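Local structure of Isomerase/lactonizing enzyme (Agrobacterium fabrum str. C58, 2NQL) at residues L160-T164 with L165-G169; I346-P349 with N350-L353; D359-G363 with R364-P368. The protein belongs to the enolase superfamily, as a mandelate racemase/muconate lactonizing enzyme-like protein with a capping domain and a TIM-barrel domain. All coordinates share one frame; numbering follows the deposited sequence.

Contact 1. Residues L160-T164 with L165-G169; sequences LPERT and LKARG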
loop_
_atom_site.group_PDB
_atom_site.type_symbol
_atom_site.label_atom_id
_atom_site.label_comp_id
_atom_site.label_asym_id
_atom_site.label_seq_id
_atom_site.Cartn_x
_atom_site.Cartn_y
_atom_site.Cartn_z
ATOM N N LEU A 160 -19.658 -12.047 -18.181
ATOM C CA LEU A 160 -20.778 -12.816 -18.717
ATOM C C LEU A 160 -21.765 -13.043 -17.579
ATOM O O LEU A 160 -21.785 -14.129 -16.990
ATOM C CB LEU A 160 -20.282 -14.139 -19.331
ATOM C CG LEU A 160 -19.315 -14.068 -20.532
ATOM C CD1 LEU A 160 -18.750 -15.442 -20.846
ATOM C CD2 LEU A 160 -19.955 -13.435 -21.785
ATOM N N PRO A 161 -22.576 -12.004 -17.242
ATOM C CA PRO A 161 -23.449 -12.122 -16.083
ATOM C C PRO A 161 -24.706 -12.925 -16.406
ATOM O O PRO A 161 -25.825 -12.371 -16.491
ATOM C CB PRO A 161 -23.787 -10.670 -15.744
ATOM C CG PRO A 161 -23.674 -9.935 -17.051
ATOM C CD PRO A 161 -22.704 -10.686 -17.906
ATOM N N GLU A 162 -24.515 -14.228 -16.589
ATOM C CA GLU A 162 -25.640 -15.160 -16.651
ATOM C C GLU A 162 -25.487 -16.325 -15.670
ATOM O O GLU A 162 -24.377 -16.706 -15.300
ATOM C CB GLU A 162 -25.865 -15.645 -18.086
ATOM C CG GLU A 162 -26.584 -14.608 -19.001
ATOM C CD GLU A 162 -28.083 -14.503 -18.718
ATOM O OE1 GLU A 162 -28.579 -15.229 -17.825
ATOM O OE2 GLU A 162 -28.773 -13.703 -19.393
ATOM N N ARG A 163 -26.618 -16.869 -15.242
ATOM C CA ARG A 163 -26.649 -17.872 -14.182
ATOM C C ARG A 163 -26.174 -19.253 -14.656
ATOM O O ARG A 163 -25.575 -20.008 -13.894
ATOM C CB ARG A 163 -28.067 -17.944 -13.592
ATOM C CG ARG A 163 -28.164 -18.621 -12.238
ATOM C CD ARG A 163 -29.623 -18.631 -11.722
ATOM N NE ARG A 163 -30.538 -19.453 -12.539
ATOM C CZ ARG A 163 -31.479 -18.969 -13.359
ATOM N NH1 ARG A 163 -31.640 -17.661 -13.485
ATOM N NH2 ARG A 163 -32.270 -19.788 -14.055
ATOM N N THR A 164 -26.425 -19.588 -15.917
ATOM C CA THR A 164 -26.118 -20.936 -16.387
ATOM C C THR A 164 -24.973 -20.902 -17.382
ATOM O O THR A 164 -24.753 -19.888 -18.064
ATOM C CB THR A 164 -27.337 -21.656 -17.025
ATOM O OG1 THR A 164 -27.634 -21.063 -18.303
ATOM C CG2 THR A 164 -28.577 -21.587 -16.103
ATOM N N LEU A 165 -24.252 -22.016 -17.479
ATOM C CA LEU A 165 -23.209 -22.163 -18.508
ATOM C C LEU A 165 -23.761 -21.901 -19.912
ATOM O O LEU A 165 -23.133 -21.186 -20.708
ATOM C CB LEU A 165 -22.548 -23.542 -18.421
ATOM C CG LEU A 165 -21.533 -23.931 -19.499
ATOM C CD1 LEU A 165 -20.210 -24.341 -18.893
ATOM C CD2 LEU A 165 -22.105 -25.071 -20.335
ATOM N N LYS A 166 -24.934 -22.474 -20.204
ATOM C CA LYS A 166 -25.555 -22.278 -21.510
ATOM C C LYS A 166 -25.811 -20.806 -21.817
ATOM O O LYS A 166 -25.482 -20.345 -22.918
ATOM C CB LYS A 166 -26.844 -23.085 -21.651
ATOM C CG LYS A 166 -27.011 -23.706 -23.033
ATOM C CD LYS A 166 -27.709 -22.782 -24.026
ATOM C CE LYS A 166 -29.216 -22.819 -23.853
ATOM N NZ LYS A 166 -29.889 -21.706 -24.579
ATOM N N ALA A 167 -26.376 -20.068 -20.858
ATOM C CA ALA A 167 -26.749 -18.659 -21.099
ATOM C C ALA A 167 -25.517 -17.761 -21.187
ATOM O O ALA A 167 -25.509 -16.781 -21.946
ATOM C CB ALA A 167 -27.742 -18.148 -20.033
ATOM N N ARG A 168 -24.462 -18.127 -20.456
ATOM C CA ARG A 168 -23.173 -17.447 -20.605
ATOM C C ARG A 168 -22.582 -17.536 -21.999
ATOM O O ARG A 168 -22.042 -16.552 -22.503
ATOM C CB ARG A 168 -22.159 -17.873 -19.547
ATOM C CG ARG A 168 -22.551 -17.355 -18.153
ATOM C CD ARG A 168 -21.426 -17.479 -17.145
ATOM N NE ARG A 168 -21.045 -18.878 -16.918
ATOM C CZ ARG A 168 -21.697 -19.741 -16.134
ATOM N NH1 ARG A 168 -22.790 -19.377 -15.469
ATOM N NH2 ARG A 168 -21.244 -20.986 -16.011
ATOM N N GLY A 169 -22.685 -18.709 -22.620
ATOM C CA GLY A 169 -22.226 -18.879 -23.996
ATOM C C GLY A 169 -23.098 -18.134 -24.986
ATOM O O GLY A 169 -22.604 -17.567 -25.960
#
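Arg168 reaches back from the first turn of its helix across the loop that leads into it, and its guanidinium ends against the backbone of Glu162 and Thr164. Arg168 NH1 donates to Glu162 O at 3.1 Å and 161°. The carbonyl oxygen lies in the guanidinium plane, while NH1 itself stands above the plane of that carbonyl. Thr164 O and Leu165 CA lie over one face of the same group. The bend at chi3 (-63°) folds the arginine back this way, with Arg168 CD passing Leu160 O at 3.4 Å. Its other terminal nitrogen, NH2, forms a salt bridge with Glu197 on helix 194-205, so the buried guanidinium ties the loop to the next helix of the barrel wall.

Thr164 is the N-cap of helix 165-177, which follows barrel strand 152-158 in a beta-alpha unit of the TIM-barrel domain. Its OG1, set between the backbone N and the carbonyl carbon (chi1 72°), accepts from Ala167 N at 3.0 Å and so satisfies an amide of the first turn. From the same residue, Thr164 O accepts from Arg168 N at 3.0 Å, the first backbone bond of the helix.

Beside the cap, side-chain carbons pack on the helix. Glu162 lays CB on the methyl of Ala167, 3.7 Å from its CB, and CG and the carboxylate lie alongside that methyl. Further back along the loop, Leu160 rests both methyls against Arg168 O, CD1 and CD2 each 3.8 Å from it, and continues onto Ala172 one turn on.

Contact 2. Residues I346-P349 with N350-L353; sequences IFEP and NRRL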
loop_
_atom_site.group_PDB
_atom_site.type_symbol
_atom_site.label_atom_id
_atom_site.label_comp_id
_atom_site.label_asym_id
_atom_site.label_seq_id
_atom_site.Cartn_x
_atom_site.Cartn_y
_atom_site.Cartn_z
ATOM N N ILE A 346 -20.959 -2.031 -17.653
ATOM C CA ILE A 346 -20.635 -0.817 -16.900
ATOM C C ILE A 346 -20.630 0.381 -17.858
ATOM O O ILE A 346 -21.203 1.435 -17.570
ATOM C CB ILE A 346 -19.218 -0.948 -16.222
ATOM C CG1 ILE A 346 -19.163 -2.153 -15.264
ATOM C CG2 ILE A 346 -18.834 0.360 -15.492
ATOM C CD1 ILE A 346 -20.174 -2.103 -14.101
ATOM N N PHE A 347 -19.958 0.198 -18.997
ATOM C CA PHE A 347 -19.755 1.235 -19.993
ATOM C C PHE A 347 -21.069 1.777 -20.545
ATOM O O PHE A 347 -21.255 2.989 -20.611
ATOM C CB PHE A 347 -18.871 0.693 -21.123
ATOM C CG PHE A 347 -18.430 1.731 -22.131
ATOM C CD1 PHE A 347 -17.181 2.345 -22.007
ATOM C CD2 PHE A 347 -19.250 2.095 -23.208
ATOM C CE1 PHE A 347 -16.752 3.306 -22.926
ATOM C CE2 PHE A 347 -18.829 3.063 -24.141
ATOM C CZ PHE A 347 -17.580 3.662 -24.012
ATOM N N GLU A 348 -21.961 0.876 -20.967
ATOM C CA GLU A 348 -23.227 1.291 -21.587
ATOM C C GLU A 348 -24.084 2.236 -20.733
ATOM O O GLU A 348 -24.352 3.365 -21.167
ATOM C CB GLU A 348 -23.981 0.099 -22.229
ATOM C CG GLU A 348 -23.177 -0.511 -23.387
ATOM C CD GLU A 348 -23.799 -1.774 -24.008
ATOM O OE1 GLU A 348 -24.363 -2.631 -23.277
ATOM O OE2 GLU A 348 -23.695 -1.898 -25.245
ATOM N N PRO A 349 -24.450 1.833 -19.485
ATOM C CA PRO A 349 -25.188 2.747 -18.600
ATOM C C PRO A 349 -24.518 4.070 -18.248
ATOM O O PRO A 349 -25.233 5.058 -18.019
ATOM C CB PRO A 349 -25.391 1.936 -17.321
ATOM C CG PRO A 349 -25.192 0.562 -17.677
ATOM C CD PRO A 349 -24.231 0.535 -18.826
ATOM N N ASN A 350 -23.188 4.135 -18.193
ATOM C CA ASN A 350 -22.535 5.384 -17.834
ATOM C C ASN A 350 -22.278 6.412 -18.972
ATOM O O ASN A 350 -21.706 7.468 -18.740
ATOM C CB ASN A 350 -21.324 5.105 -16.918
ATOM C CG ASN A 350 -21.689 4.223 -15.690
ATOM O OD1 ASN A 350 -22.865 3.898 -15.438
ATOM N ND2 ASN A 350 -20.673 3.816 -14.943
ATOM N N ARG A 351 -22.754 6.117 -20.198
ATOM C CA ARG A 351 -22.744 7.134 -21.265
ATOM C C ARG A 351 -23.465 8.414 -20.800
ATOM O O ARG A 351 -23.031 9.528 -21.102
ATOM C CB ARG A 351 -23.408 6.604 -22.549
ATOM C CG ARG A 351 -22.509 5.730 -23.407
ATOM C CD ARG A 351 -23.064 5.640 -24.843
ATOM N NE ARG A 351 -22.294 4.753 -25.726
ATOM C CZ ARG A 351 -22.551 3.459 -25.836
ATOM N NH1 ARG A 351 -23.526 2.940 -25.103
ATOM N NH2 ARG A 351 -21.846 2.677 -26.652
ATOM N N ARG A 352 -24.550 8.222 -20.043
ATOM C CA ARG A 352 -25.361 9.296 -19.491
ATOM C C ARG A 352 -24.608 10.142 -18.475
ATOM O O ARG A 352 -25.001 11.267 -18.200
ATOM C CB ARG A 352 -26.576 8.709 -18.780
ATOM C CG ARG A 352 -27.779 8.666 -19.644
ATOM C CD ARG A 352 -28.862 7.809 -19.036
ATOM N NE ARG A 352 -29.294 6.823 -20.026
ATOM C CZ ARG A 352 -29.013 5.523 -19.957
ATOM N NH1 ARG A 352 -29.430 4.713 -20.922
ATOM N NH2 ARG A 352 -28.308 5.027 -18.934
ATOM N N LEU A 353 -23.550 9.565 -17.913
ATOM C CA LEU A 353 -22.810 10.202 -16.833
ATOM C C LEU A 353 -21.696 11.092 -17.372
ATOM O O LEU A 353 -21.012 11.778 -16.605
ATOM C CB LEU A 353 -22.255 9.132 -15.884
ATOM C CG LEU A 353 -23.286 8.374 -15.013
ATOM C CD1 LEU A 353 -22.586 7.401 -14.059
ATOM C CD2 LEU A 353 -24.217 9.304 -14.243
HETATM O O HOH W 1 -22.203 1.279 -14.813
HETATM O O HOH W 2 -26.120 5.645 -20.799
#
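Helix 344-347 runs on into a helix-like run of turns, where Asn350 and Arg351 meet the carbonyls of Ile346, Phe347 and Glu348. The three backbone bonds across the segments are weak. Asn350 N is shared between Ile346 O and Phe347 O, and Arg351 N reaches Glu348 O at 3.3 Å. Water reinforces them: one molecule donates to Ile346 O at 2.9 Å. A second donates to Glu348 O and, weakly, to Pro349 O, and accepts from Arg352 N at 3.1 Å, so it bridges three backbone positions.

Among the side chains, Asn350 is modelled in two conformers, so its details are tentative; in one of them it lies alongside Ile346, pointing the same way, with ND2 bonded to Gly319 O. Arg351 is extended from CG to NE, which carries its guanidinium back beside Phe347. The two planes are perpendicular (90°): Phe347 CE2 sits over one guanidinium face, toward the rim, and Arg351 NH2 meets the ring edge at 3.9 Å from CE2. The Arg351 and Glu348 side chains lie side by side, NH1 of Arg351 3.9 Å from CG of Glu348. Glu348 OE2 stays 4.8 Å from Arg351 NH1, close enough that the opposite charges may attract, though the charged atoms do not touch.

Beyond these turns, Arg351 NH2 forms a salt bridge with Asp359 of strand 359-361, and Phe347 packs edge-to-face with Phe342 of strand 340-342. Leu353 leans on Leu13 and Gln15 of strand 5-15, against the capping-domain sheet.

Contact 3. Residues D359-G363 with R364-P368; sequences DCREG and RYHLP. With SO4 (sulfate ion), chain C.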
loop_
_atom_site.group_PDB
_atom_site.type_symbol
_atom_site.label_atom_id
_atom_site.label_comp_id
_atom_site.label_asym_id
_atom_site.label_seq_id
_atom_site.Cartn_x
_atom_site.Cartn_y
_atom_site.Cartn_z
ATOM N N ASP A 359 -16.370 5.941 -27.128
ATOM C CA ASP A 359 -17.262 4.850 -27.531
ATOM C C ASP A 359 -16.540 3.516 -27.600
ATOM O O ASP A 359 -15.309 3.462 -27.658
ATOM C CB ASP A 359 -17.989 5.171 -28.865
ATOM C CG ASP A 359 -19.284 4.367 -29.047
ATOM O OD1 ASP A 359 -19.795 3.747 -28.067
ATOM O OD2 ASP A 359 -19.794 4.359 -30.184
ATOM N N CYS A 360 -17.318 2.438 -27.587
ATOM C CA CYS A 360 -16.799 1.135 -27.947
ATOM C C CYS A 360 -17.858 0.418 -28.781
ATOM O O CYS A 360 -18.994 0.284 -28.335
ATOM C CB CYS A 360 -16.510 0.342 -26.672
ATOM S SG CYS A 360 -15.661 -1.221 -26.960
ATOM N N ARG A 361 -17.490 0.025 -30.000
ATOM C CA ARG A 361 -18.399 -0.720 -30.871
ATOM C C ARG A 361 -17.629 -1.606 -31.847
ATOM O O ARG A 361 -16.483 -1.315 -32.196
ATOM C CB ARG A 361 -19.390 0.219 -31.581
ATOM C CG ARG A 361 -18.764 1.296 -32.404
ATOM C CD ARG A 361 -19.775 2.368 -32.905
ATOM N NE ARG A 361 -19.073 3.152 -33.922
ATOM C CZ ARG A 361 -18.443 4.315 -33.727
ATOM N NH1 ARG A 361 -18.448 4.930 -32.545
ATOM N NH2 ARG A 361 -17.824 4.886 -34.754
ATOM N N GLU A 362 -18.260 -2.716 -32.244
ATOM C CA GLU A 362 -17.678 -3.669 -33.211
ATOM C C GLU A 362 -16.259 -4.079 -32.845
ATOM O O GLU A 362 -15.335 -4.095 -33.686
ATOM C CB GLU A 362 -17.719 -3.083 -34.625
ATOM C CG GLU A 362 -17.800 -4.128 -35.735
ATOM C CD GLU A 362 -18.112 -3.500 -37.076
ATOM O OE1 GLU A 362 -17.411 -2.539 -37.459
ATOM O OE2 GLU A 362 -19.069 -3.951 -37.738
ATOM N N GLY A 363 -16.076 -4.375 -31.556
ATOM C CA GLY A 363 -14.798 -4.846 -31.090
ATOM C C GLY A 363 -13.693 -3.820 -30.955
ATOM O O GLY A 363 -12.525 -4.209 -30.833
ATOM N N ARG A 364 -14.025 -2.521 -30.991
ATOM C CA ARG A 364 -12.982 -1.471 -30.880
ATOM C C ARG A 364 -13.429 -0.278 -30.020
ATOM O O ARG A 364 -14.537 0.231 -30.169
ATOM C CB ARG A 364 -12.532 -0.917 -32.239
ATOM C CG ARG A 364 -11.950 -1.926 -33.215
ATOM C CD ARG A 364 -11.596 -1.289 -34.538
ATOM N NE ARG A 364 -10.422 -0.423 -34.481
ATOM C CZ ARG A 364 -9.157 -0.832 -34.392
ATOM N NH1 ARG A 364 -8.842 -2.129 -34.337
ATOM N NH2 ARG A 364 -8.189 0.075 -34.366
ATOM N N TYR A 365 -12.522 0.198 -29.165
ATOM C CA TYR A 365 -12.695 1.494 -28.518
ATOM C C TYR A 365 -12.438 2.593 -29.525
ATOM O O TYR A 365 -11.515 2.491 -30.335
ATOM C CB TYR A 365 -11.680 1.664 -27.387
ATOM C CG TYR A 365 -12.111 1.050 -26.092
ATOM C CD1 TYR A 365 -13.092 1.665 -25.299
ATOM C CD2 TYR A 365 -11.520 -0.126 -25.630
ATOM C CE1 TYR A 365 -13.473 1.128 -24.072
ATOM C CE2 TYR A 365 -11.883 -0.666 -24.392
ATOM C CZ TYR A 365 -12.871 -0.024 -23.626
ATOM O OH TYR A 365 -13.243 -0.537 -22.416
ATOM N N HIS A 366 -13.269 3.623 -29.451
ATOM C CA HIS A 366 -13.074 4.893 -30.149
ATOM C C HIS A 366 -12.850 6.032 -29.166
ATOM O O HIS A 366 -13.720 6.348 -28.331
ATOM C CB HIS A 366 -14.311 5.201 -30.997
ATOM C CG HIS A 366 -14.531 4.210 -32.091
ATOM N ND1 HIS A 366 -14.195 4.468 -33.400
ATOM C CD2 HIS A 366 -14.992 2.936 -32.064
ATOM C CE1 HIS A 366 -14.477 3.408 -34.140
ATOM N NE2 HIS A 366 -14.954 2.461 -33.352
ATOM N N LEU A 367 -11.689 6.669 -29.288
ATOM C CA LEU A 367 -11.248 7.632 -28.273
ATOM C C LEU A 367 -11.968 8.964 -28.430
ATOM O O LEU A 367 -12.344 9.322 -29.548
ATOM C CB LEU A 367 -9.731 7.841 -28.382
ATOM C CG LEU A 367 -8.968 6.803 -27.543
ATOM C CD1 LEU A 367 -8.985 5.370 -28.083
ATOM C CD2 LEU A 367 -7.588 7.254 -27.290
ATOM N N PRO A 368 -12.116 9.733 -27.327
ATOM C CA PRO A 368 -12.759 11.032 -27.433
ATOM C C PRO A 368 -11.853 12.015 -28.173
ATOM O O PRO A 368 -10.649 11.742 -28.329
ATOM C CB PRO A 368 -12.953 11.447 -25.965
ATOM C CG PRO A 368 -11.877 10.761 -25.254
ATOM C CD PRO A 368 -11.665 9.458 -25.945
HETATM S S SO4 C . -5.169 -2.270 -34.242
HETATM O O1 SO4 C . -4.175 -2.850 -33.321
HETATM O O2 SO4 C . -6.200 -3.266 -34.536
HETATM O O3 SO4 C . -5.782 -1.106 -33.609
HETATM O O4 SO4 C . -4.526 -1.841 -35.491
HETATM O O HOH W 3 -15.574 0.041 -34.398
#
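A first torsion of 57° sets Arg361 CG between its backbone N and carbonyl carbon, and from there the extended chain lays the guanidinium flat on the ring of His366. The imidazole, with CG beside its own backbone N (chi1 -64°), faces it from the neighbouring strand. The two groups stack with centres 4.0 Å apart and planes only 11° from parallel, and His366 NE2 lies over the middle of the guanidinium. A salt bridge lying near the guanidinium plane holds the arginine in this pose: Arg361 NH1 donates to Asp359 OD2 at 2.8 Å, on the anti side of the carboxylate, which has a second charged partner in Arg351. At the other flat group, a water in the plane of the imidazole links His366 NE2 to Arg361 O, 2.7 Å from each, which would limit rotation of the ring.

Asp359, Arg361, Arg364 and His366 have their side chains on one face of a beta hairpin with a two-residue loop, a type I' turn from Arg361 to Arg364. Asp359 and His366 form a hydrogen-bonded antiparallel pair, with His366 N to Asp359 O at 2.7 Å, and Arg361 pairs with Arg364 in the same manner next to the turn. Glu362 and Gly363 both take positive phi at the two central positions, which suits glycine at the second of them. Beyond it, Arg364 holds a sulfate, probably from the crystallisation liquor: Arg364 NH2, also bonded to Ser152 OG, donates to O3 at 2.8 Å and NH1 to O2 at 2.9 Å.

On the opposite face, Cys360 SG stands over the Tyr365 ring, 4.2 Å from its centroid, a sulfur-aromatic contact in the non-hydrogen-bonded pair. The tyrosine packs on Leu324 and Leu328 of helix 322-331 and on Phe347, its OH bonded to Glu341 O, while strand 364-366 runs antiparallel to barrel strand 152-158.

The contacts follow one another in series, none enclosing or crossing another, and each closes a short local turn. Contact 1 comes first, where the loop after strand 152-158 turns into helix 165-177. The chain then passes through most of the barrel before contact 2 forms in the turns that continue helix 344-347, and contact 3 follows as the hairpin 359-366. Contacts 2 and 3 meet directly, with Phe347 CZ packed 3.7 Å from Asp359 CA. Contact 1 stays apart, its nearest atoms about 8 Å from contact 2, yet strand 152-158 leads into it and also pairs with the hairpin.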